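Local coordinates for protein endonuclease V (PDB 6OZE) that probably cleaves inosine-containing RNA, acting as a metal-ion-dependent endoribonuclease, at residues L37-G42 and P108-Q113; A57-L62 and E98-L103. The protein carries 4 engineered substitutions. One frame throughout, in Å; residues are numbered along the deposited sequence. Where two conformers were deposited one is given.

Contact 1. Residues L37-G42 and P108-Q113; sequences LQRVGG and PGLMPQ. With NA (sodium ion), chain G.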
ATOM      1  N   LEU A  37      14.665  -7.946  -9.640  1.00 26.56           N
ATOM      2  CA  LEU A  37      13.389  -8.088  -8.950  1.00 25.33           C
ATOM      3  C   LEU A  37      12.678  -9.325  -9.478  1.00 26.87           C
ATOM      4  O   LEU A  37      12.408  -9.427 -10.677  1.00 27.34           O
ATOM      5  CB  LEU A  37      12.525  -6.848  -9.172  1.00 23.81           C
ATOM      6  CG  LEU A  37      11.139  -6.902  -8.538  1.00 23.33           C
ATOM      7  CD1 LEU A  37      11.221  -7.069  -7.001  1.00 23.75           C
ATOM      8  CD2 LEU A  37      10.357  -5.649  -8.916  1.00 24.78           C
ATOM      9  N   GLN A  38      12.370 -10.266  -8.586  1.00 28.50           N
ATOM     10  CA  GLN A  38      11.735 -11.517  -8.977  1.00 29.09           C
ATOM     11  C   GLN A  38      10.350 -11.718  -8.388  1.00 26.01           C
ATOM     12  O   GLN A  38       9.547 -12.440  -8.986  1.00 25.81           O
ATOM     13  CB  GLN A  38      12.603 -12.717  -8.560  1.00 32.15           C
ATOM     14  CG  GLN A  38      13.895 -12.842  -9.335  1.00 43.84           C
ATOM     15  CD  GLN A  38      13.662 -13.297 -10.765  1.00 53.29           C
ATOM     16  OE1 GLN A  38      13.313 -12.499 -11.630  1.00 51.06           O
ATOM     17  NE2 GLN A  38      13.834 -14.590 -11.011  1.00 69.14           N
ATOM     18  N   ARG A  39      10.071 -11.164  -7.207  1.00 23.06           N
ATOM     19  CA  ARG A  39       8.797 -11.381  -6.531  1.00 22.75           C
ATOM     20  C   ARG A  39       8.296 -10.085  -5.913  1.00 23.37           C
ATOM     21  O   ARG A  39       9.025  -9.419  -5.170  1.00 23.79           O
ATOM     22  CB  ARG A  39       8.936 -12.447  -5.440  1.00 23.93           C
ATOM     23  CG  ARG A  39       9.256 -13.827  -5.995  1.00 26.31           C
ATOM     24  CD  ARG A  39       9.465 -14.854  -4.882  1.00 29.32           C
ATOM     25  NE  ARG A  39      10.516 -14.428  -3.966  1.00 30.54           N
ATOM     26  CZ  ARG A  39      11.817 -14.583  -4.185  1.00 37.59           C
ATOM     27  NH1 ARG A  39      12.687 -14.157  -3.282  1.00 43.89           N
ATOM     28  NH2 ARG A  39      12.252 -15.163  -5.297  1.00 39.64           N
ATOM     29  N   VAL A  40       7.047  -9.744  -6.214  1.00 20.33           N
ATOM     30  CA  VAL A  40       6.389  -8.550  -5.696  0.75 20.24           C
ATOM     31  C   VAL A  40       5.157  -9.004  -4.926  1.00 20.93           C
ATOM     32  O   VAL A  40       4.365  -9.801  -5.441  1.00 22.07           O
ATOM     33  CB  VAL A  40       5.984  -7.595  -6.835  0.75 19.94           C
ATOM     34  CG1 VAL A  40       5.267  -6.380  -6.289  0.75 18.71           C
ATOM     35  CG2 VAL A  40       7.201  -7.171  -7.661  0.75 23.77           C
ATOM     36  N   GLY A  41       4.996  -8.501  -3.711  1.00 19.21           N
ATOM     37  CA  GLY A  41       3.875  -8.872  -2.884  1.00 21.10           C
ATOM     38  C   GLY A  41       2.791  -7.809  -2.924  1.00 20.10           C
ATOM     39  O   GLY A  41       3.037  -6.639  -3.248  1.00 18.96           O
ATOM     40  N   GLY A  42       1.576  -8.249  -2.617  1.00 17.55           N
ATOM     41  CA  GLY A  42       0.447  -7.348  -2.467  1.00 15.91           C
ATOM     42  C   GLY A  42      -0.322  -7.737  -1.219  1.00 16.27           C
ATOM     43  O   GLY A  42      -0.405  -8.920  -0.871  1.00 18.86           O
ATOM     44  N   PRO A 108      10.263 -19.425   2.805  1.00 39.87           N
ATOM     45  CA  PRO A 108      11.135 -18.246   2.667  1.00 45.70           C
ATOM     46  C   PRO A 108      11.597 -17.995   1.246  1.00 40.82           C
ATOM     47  O   PRO A 108      11.883 -16.845   0.892  1.00 39.79           O
ATOM     48  CB  PRO A 108      12.310 -18.563   3.604  1.00 50.35           C
ATOM     49  CG  PRO A 108      12.302 -20.058   3.734  1.00 46.61           C
ATOM     50  CD  PRO A 108      10.854 -20.454   3.680  1.00 45.16           C
ATOM     51  N   GLY A 109      11.674 -19.033   0.416  1.00 39.64           N
ATOM     52  CA  GLY A 109      12.040 -18.828  -0.971  1.00 39.26           C
ATOM     53  C   GLY A 109      11.012 -18.074  -1.786  1.00 38.63           C
ATOM     54  O   GLY A 109      11.313 -17.691  -2.920  1.00 37.59           O
ATOM     55  N   LEU A 110       9.810 -17.869  -1.251  1.00 33.05           N
ATOM     56  CA  LEU A 110       8.780 -17.101  -1.940  1.00 33.25           C
ATOM     57  C   LEU A 110       8.586 -15.716  -1.343  1.00 28.59           C
ATOM     58  O   LEU A 110       7.660 -15.005  -1.749  1.00 27.28           O
ATOM     59  CB  LEU A 110       7.448 -17.857  -1.959  1.00 33.78           C
ATOM     60  CG  LEU A 110       7.379 -19.090  -2.865  1.00 41.47           C
ATOM     61  CD1 LEU A 110       6.005 -19.745  -2.769  1.00 41.18           C
ATOM     62  CD2 LEU A 110       7.718 -18.740  -4.307  1.00 42.68           C
ATOM     63  N   MET A 111       9.426 -15.318  -0.390  1.00 28.66           N
ATOM     64  CA  MET A 111       9.249 -14.027   0.261  1.00 24.10           C
ATOM     65  C   MET A 111       9.325 -12.919  -0.778  1.00 27.03           C
ATOM     66  O   MET A 111      10.209 -12.947  -1.648  1.00 30.95           O
ATOM     67  CB  MET A 111      10.338 -13.798   1.306  1.00 30.45           C
ATOM     68  CG  MET A 111       9.996 -14.359   2.679  1.00 38.20           C
ATOM     69  SD  MET A 111       8.621 -13.471   3.446  1.00 34.66           S
ATOM     70  CE  MET A 111       9.262 -11.804   3.499  1.00 37.89           C
ATOM     71  N   PRO A 112       8.431 -11.946  -0.731  1.00 25.23           N
ATOM     72  CA  PRO A 112       8.509 -10.833  -1.679  1.00 22.91           C
ATOM     73  C   PRO A 112       9.702  -9.934  -1.392  1.00 25.75           C
ATOM     74  O   PRO A 112      10.145  -9.787  -0.251  1.00 26.06           O
ATOM     75  CB  PRO A 112       7.195 -10.084  -1.441  1.00 23.40           C
ATOM     76  CG  PRO A 112       6.787 -10.444  -0.041  1.00 24.95           C
ATOM     77  CD  PRO A 112       7.246 -11.867   0.141  1.00 24.98           C
ATOM     78  N   GLN A 113      10.208  -9.297  -2.448  1.00 22.71           N
ATOM     79  CA  GLN A 113      11.272  -8.313  -2.282  1.00 25.29           C
ATOM     80  C   GLN A 113      10.731  -6.913  -2.023  1.00 20.96           C
ATOM     81  O   GLN A 113      11.506  -6.013  -1.654  1.00 23.79           O
ATOM     82  CB  GLN A 113      12.166  -8.309  -3.529  1.00 25.25           C
ATOM     83  CG  GLN A 113      12.967  -9.590  -3.684  1.00 26.29           C
ATOM     84  CD  GLN A 113      13.439  -9.795  -5.096  1.00 26.61           C
ATOM     85  OE1 GLN A 113      12.688 -10.284  -5.934  1.00 26.60           O
ATOM     86  NE2 GLN A 113      14.681  -9.408  -5.382  1.00 31.11           N
TER
HETATM   87 NA    NA G 306      12.757 -10.440 -12.683  1.00 40.96          NA
HETATM   88  O   HOH W   1      12.802 -12.134 -14.618  1.00 57.30           O
HETATM   89  O   HOH W   2      13.081  -8.052 -13.407  1.00 35.08           O
HETATM   90  O   HOH W   3      15.462  -9.809 -12.976  1.00 45.41           O
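Gln113 and Arg39 carry this contact, each reaching across to the other segment's backbone. It lies in the RNase H-like fold of endonuclease V. The start of strand 39-47 meets the loop that leads from helix 89-106 to strand 115-118.

Gln113 uses its carboxamide. CG is anti to the carbonyl carbon (chi1 -68°). The chain runs on extended from there and carries the carboxamide to the other backbone. OE1 accepts two bonds, from Gln38 N at 2.7 Å and from Arg39 N at 3.0 Å. Arg39 N lies in the carboxamide plane, while Gln38 N is tilted slightly from it. NE2 bonds to Gly36 O, so both ends of the amide are held and its flip is fixed. The backbone of Gln113 adds a bond, from its N to Arg39 O at 3.0 Å. Leu37 runs past Gln113 in the opposite direction, with CD1 3.8 Å from Gln113 CB.

Arg39 sends its guanidinium the other way, toward 109-111. Its chain bends at chi3 (-57°), which places NE beside Met111 O. That bond is 2.8 Å long and nearly straight (163°). Met111 O sits at the guanidinium edge, in its plane, yet NE stands above the Met111 carbonyl plane. NH1 makes a weak second bond to the same oxygen. Gly109 O lies over the centre of one guanidinium face, 3.4 Å from Arg39 CZ. The positive group thus meets one carbonyl at its edge and another over a face, which probably steadies its charge.

Pro112 lies against the strand, with its CB 3.5 Å from Gly41 N. Beyond Gln113, a sodium ion is bound by Leu37 O, Phe64 O, three waters and Gln38 OE1, the last at 2.4 Å.

Contact 2. Residues A57-L62 and E98-L103; sequences ASLVVL and ELVQQL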
ATOM      1  N   ALA A  57      -7.922 -10.479   5.745  1.00 20.82           N
ATOM      2  CA  ALA A  57      -6.579 -10.002   5.434  1.00 21.69           C
ATOM      3  C   ALA A  57      -5.957 -10.973   4.445  1.00 20.02           C
ATOM      4  O   ALA A  57      -6.052 -12.196   4.627  1.00 20.40           O
ATOM      5  CB  ALA A  57      -5.723  -9.922   6.706  1.00 21.79           C
ATOM      6  N   SER A  58      -5.338 -10.436   3.383  1.00 19.45           N
ATOM      7  CA  SER A  58      -4.760 -11.278   2.346  1.00 20.10           C
ATOM      8  C   SER A  58      -3.346 -10.834   1.996  1.00 18.20           C
ATOM      9  O   SER A  58      -3.037  -9.633   1.989  1.00 18.87           O
ATOM     10  CB  SER A  58      -5.600 -11.241   1.062  1.00 21.79           C
ATOM     11  OG  SER A  58      -6.906 -11.769   1.314  1.00 22.79           O
ATOM     12  N   LEU A  59      -2.506 -11.817   1.697  1.00 19.00           N
ATOM     13  CA  LEU A  59      -1.160 -11.594   1.174  1.00 17.28           C
ATOM     14  C   LEU A  59      -0.993 -12.436  -0.071  1.00 19.09           C
ATOM     15  O   LEU A  59      -1.273 -13.640  -0.056  1.00 21.19           O
ATOM     16  CB  LEU A  59      -0.118 -11.993   2.229  1.00 20.27           C
ATOM     17  CG  LEU A  59       1.326 -12.158   1.739  1.00 20.68           C
ATOM     18  CD1 LEU A  59       1.886 -10.804   1.313  1.00 21.81           C
ATOM     19  CD2 LEU A  59       2.179 -12.755   2.848  1.00 22.40           C
ATOM     20  N   VAL A  60      -0.550 -11.798  -1.159  1.00 17.58           N
ATOM     21  CA  VAL A  60      -0.230 -12.513  -2.387  1.00 20.33           C
ATOM     22  C   VAL A  60       1.202 -12.180  -2.775  1.00 20.55           C
ATOM     23  O   VAL A  60       1.730 -11.120  -2.426  1.00 21.33           O
ATOM     24  CB  VAL A  60      -1.192 -12.196  -3.552  1.00 20.66           C
ATOM     25  CG1 VAL A  60      -2.629 -12.575  -3.178  1.00 24.03           C
ATOM     26  CG2 VAL A  60      -1.081 -10.712  -3.977  1.00 21.28           C
ATOM     27  N   VAL A  61       1.854 -13.121  -3.443  1.00 19.63           N
ATOM     28  CA  VAL A  61       3.154 -12.861  -4.055  1.00 21.18           C
ATOM     29  C   VAL A  61       3.048 -13.206  -5.530  1.00 20.53           C
ATOM     30  O   VAL A  61       2.517 -14.263  -5.889  1.00 21.75           O
ATOM     31  CB  VAL A  61       4.281 -13.671  -3.391  1.00 23.90           C
ATOM     32  CG1 VAL A  61       5.633 -13.317  -4.028  1.00 26.41           C
ATOM     33  CG2 VAL A  61       4.288 -13.420  -1.872  1.00 22.48           C
ATOM     34  N   LEU A  62       3.536 -12.306  -6.386  1.00 19.90           N
ATOM     35  CA  LEU A  62       3.528 -12.507  -7.824  1.00 21.52           C
ATOM     36  C   LEU A  62       4.957 -12.523  -8.356  1.00 22.61           C
ATOM     37  O   LEU A  62       5.845 -11.839  -7.838  1.00 21.29           O
ATOM     38  CB  LEU A  62       2.763 -11.375  -8.541  1.00 22.16           C
ATOM     39  CG  LEU A  62       1.235 -11.406  -8.535  1.00 24.71           C
ATOM     40  CD1 LEU A  62       0.635 -11.336  -7.139  1.00 29.09           C
ATOM     41  CD2 LEU A  62       0.704 -10.264  -9.405  1.00 24.33           C
ATOM     42  N   GLU A  98       1.409 -10.763  10.534  1.00 23.69           N
ATOM     43  CA  GLU A  98       1.326 -12.192  10.805  1.00 23.82           C
ATOM     44  C   GLU A  98       1.347 -13.018   9.522  1.00 24.47           C
ATOM     45  O   GLU A  98       1.941 -14.105   9.482  1.00 26.17           O
ATOM     46  CB  GLU A  98       0.057 -12.493  11.601  1.00 29.96           C
ATOM     47  CG  GLU A  98      -0.027 -13.903  12.120  1.00 37.31           C
ATOM     48  CD  GLU A  98       0.952 -14.168  13.253  1.00 42.25           C
ATOM     49  OE1 GLU A  98       1.430 -13.194  13.874  1.00 41.79           O
ATOM     50  OE2 GLU A  98       1.238 -15.353  13.519  1.00 55.81           O
ATOM     51  N   LEU A  99       0.686 -12.533   8.469  1.00 22.14           N
ATOM     52  CA  LEU A  99       0.721 -13.262   7.204  1.00 24.17           C
ATOM     53  C   LEU A  99       2.125 -13.274   6.614  1.00 21.27           C
ATOM     54  O   LEU A  99       2.568 -14.299   6.082  1.00 23.56           O
ATOM     55  CB  LEU A  99      -0.254 -12.641   6.197  1.00 23.10           C
ATOM     56  CG  LEU A  99      -1.739 -12.793   6.544  1.00 23.68           C
ATOM     57  CD1 LEU A  99      -2.586 -11.977   5.541  1.00 24.72           C
ATOM     58  CD2 LEU A  99      -2.137 -14.248   6.534  1.00 33.07           C
ATOM     59  N   VAL A 100       2.832 -12.144   6.688  1.00 22.01           N
ATOM     60  CA  VAL A 100       4.192 -12.093   6.155  1.00 26.99           C
ATOM     61  C   VAL A 100       5.102 -13.034   6.932  1.00 26.21           C
ATOM     62  O   VAL A 100       5.908 -13.771   6.348  1.00 27.39           O
ATOM     63  CB  VAL A 100       4.712 -10.643   6.160  1.00 25.09           C
ATOM     64  CG1 VAL A 100       6.179 -10.604   5.734  1.00 30.52           C
ATOM     65  CG2 VAL A 100       3.867  -9.785   5.241  1.00 24.35           C
ATOM     66  N   GLN A 101       4.971 -13.052   8.265  1.00 27.39           N
ATOM     67  CA  GLN A 101       5.816 -13.936   9.058  1.00 29.38           C
ATOM     68  C   GLN A 101       5.509 -15.404   8.787  1.00 27.92           C
ATOM     69  O   GLN A 101       6.430 -16.227   8.695  1.00 34.03           O
ATOM     70  CB  GLN A 101       5.702 -13.612  10.548  1.00 34.36           C
ATOM     71  CG  GLN A 101       6.732 -14.360  11.396  1.00 42.13           C
ATOM     72  CD  GLN A 101       8.164 -13.998  11.020  1.00 38.72           C
ATOM     73  OE1 GLN A 101       8.439 -12.887  10.561  1.00 47.75           O
ATOM     74  NE2 GLN A 101       9.081 -14.941  11.207  1.00 54.41           N
ATOM     75  N   GLN A 102       4.227 -15.758   8.648  1.00 27.56           N
ATOM     76  CA  GLN A 102       3.885 -17.123   8.264  1.00 30.39           C
ATOM     77  C   GLN A 102       4.591 -17.522   6.972  1.00 31.00           C
ATOM     78  O   GLN A 102       5.163 -18.616   6.869  1.00 35.13           O
ATOM     79  CB  GLN A 102       2.371 -17.272   8.101  1.00 37.78           C
ATOM     80  CG  GLN A 102       1.982 -18.603   7.465  1.00 55.11           C
ATOM     81  CD  GLN A 102       0.545 -18.652   6.987  1.00 65.82           C
ATOM     82  OE1 GLN A 102      -0.122 -17.625   6.874  1.00 62.93           O
ATOM     83  NE2 GLN A 102       0.059 -19.857   6.698  1.00 82.25           N
ATOM     84  N   LEU A 103       4.562 -16.641   5.975  1.00 28.36           N
ATOM     85  CA  LEU A 103       5.267 -16.919   4.727  1.00 29.70           C
ATOM     86  C   LEU A 103       6.766 -17.072   4.971  1.00 31.11           C
ATOM     87  O   LEU A 103       7.393 -18.012   4.474  1.00 34.17           O
ATOM     88  CB  LEU A 103       4.981 -15.801   3.726  1.00 25.80           C
ATOM     89  CG  LEU A 103       5.674 -15.974   2.371  1.00 26.71           C
ATOM     90  CD1 LEU A 103       5.309 -17.319   1.751  1.00 31.38           C
ATOM     91  CD2 LEU A 103       5.320 -14.809   1.447  1.00 26.99           C
TER
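Leu59 and Leu99 bring no aromatic ring or other flat side-chain group to this contact. The flat groups they touch are main-chain carbonyls. Leu99 CD1 lies over a face of the Ala57 carbonyl, 3.6 Å from Ala57 O. In return, Leu59 CD2 lies over a face of the Leu99 carbonyl, 3.6 Å from Leu99 O. Both methyls come from the face, not the edge.

The contact joins strand 54-63 to helix 89-106, which covers one side of the sheet. Helix 226-242 covers the other side, where Ser58 and Val60 point. The axes of 57-62 and 98-103 come within 8.7 Å and cross at -41°. Leu59 is central. Its CB faces Leu99 CB at 4.0 Å, and CD2 reaches on to Val100 CG2 and Leu103 CD2. Ala57 CB meets Leu99 CD1 at one end. At the other, Val61 CG2 meets Leu103 CD2 at 3.7 Å, their side chains crossing at a slant.

All seven touching residues are buried. The side chains that meet are aliphatic, so the helix is held to the sheet by shape fit and exclusion of water rather than by directional bonds.

How the contacts relate
Contact 2 belongs to the buried core, while contact 1 is only partly buried and ends at a hydrated sodium ion. They hold neighbouring parts of one sheet. Strands 39-47 and 54-63 are paired, with Val40 O 2.8 Å from Leu62 N and Gly42 N 2.9 Å from Val60 O. Contact 1 fixes the loop that follows helix 89-106, and contact 2 fixes the helix itself. Along the chain, contact 2 is nested within the loop closed by contact 1. The chemistry changes accordingly: backbone and side-chain hydrogen bonds near the surface, aliphatic packing beneath the helix. Val61 joins both, touching Arg39 and Pro112 of contact 1.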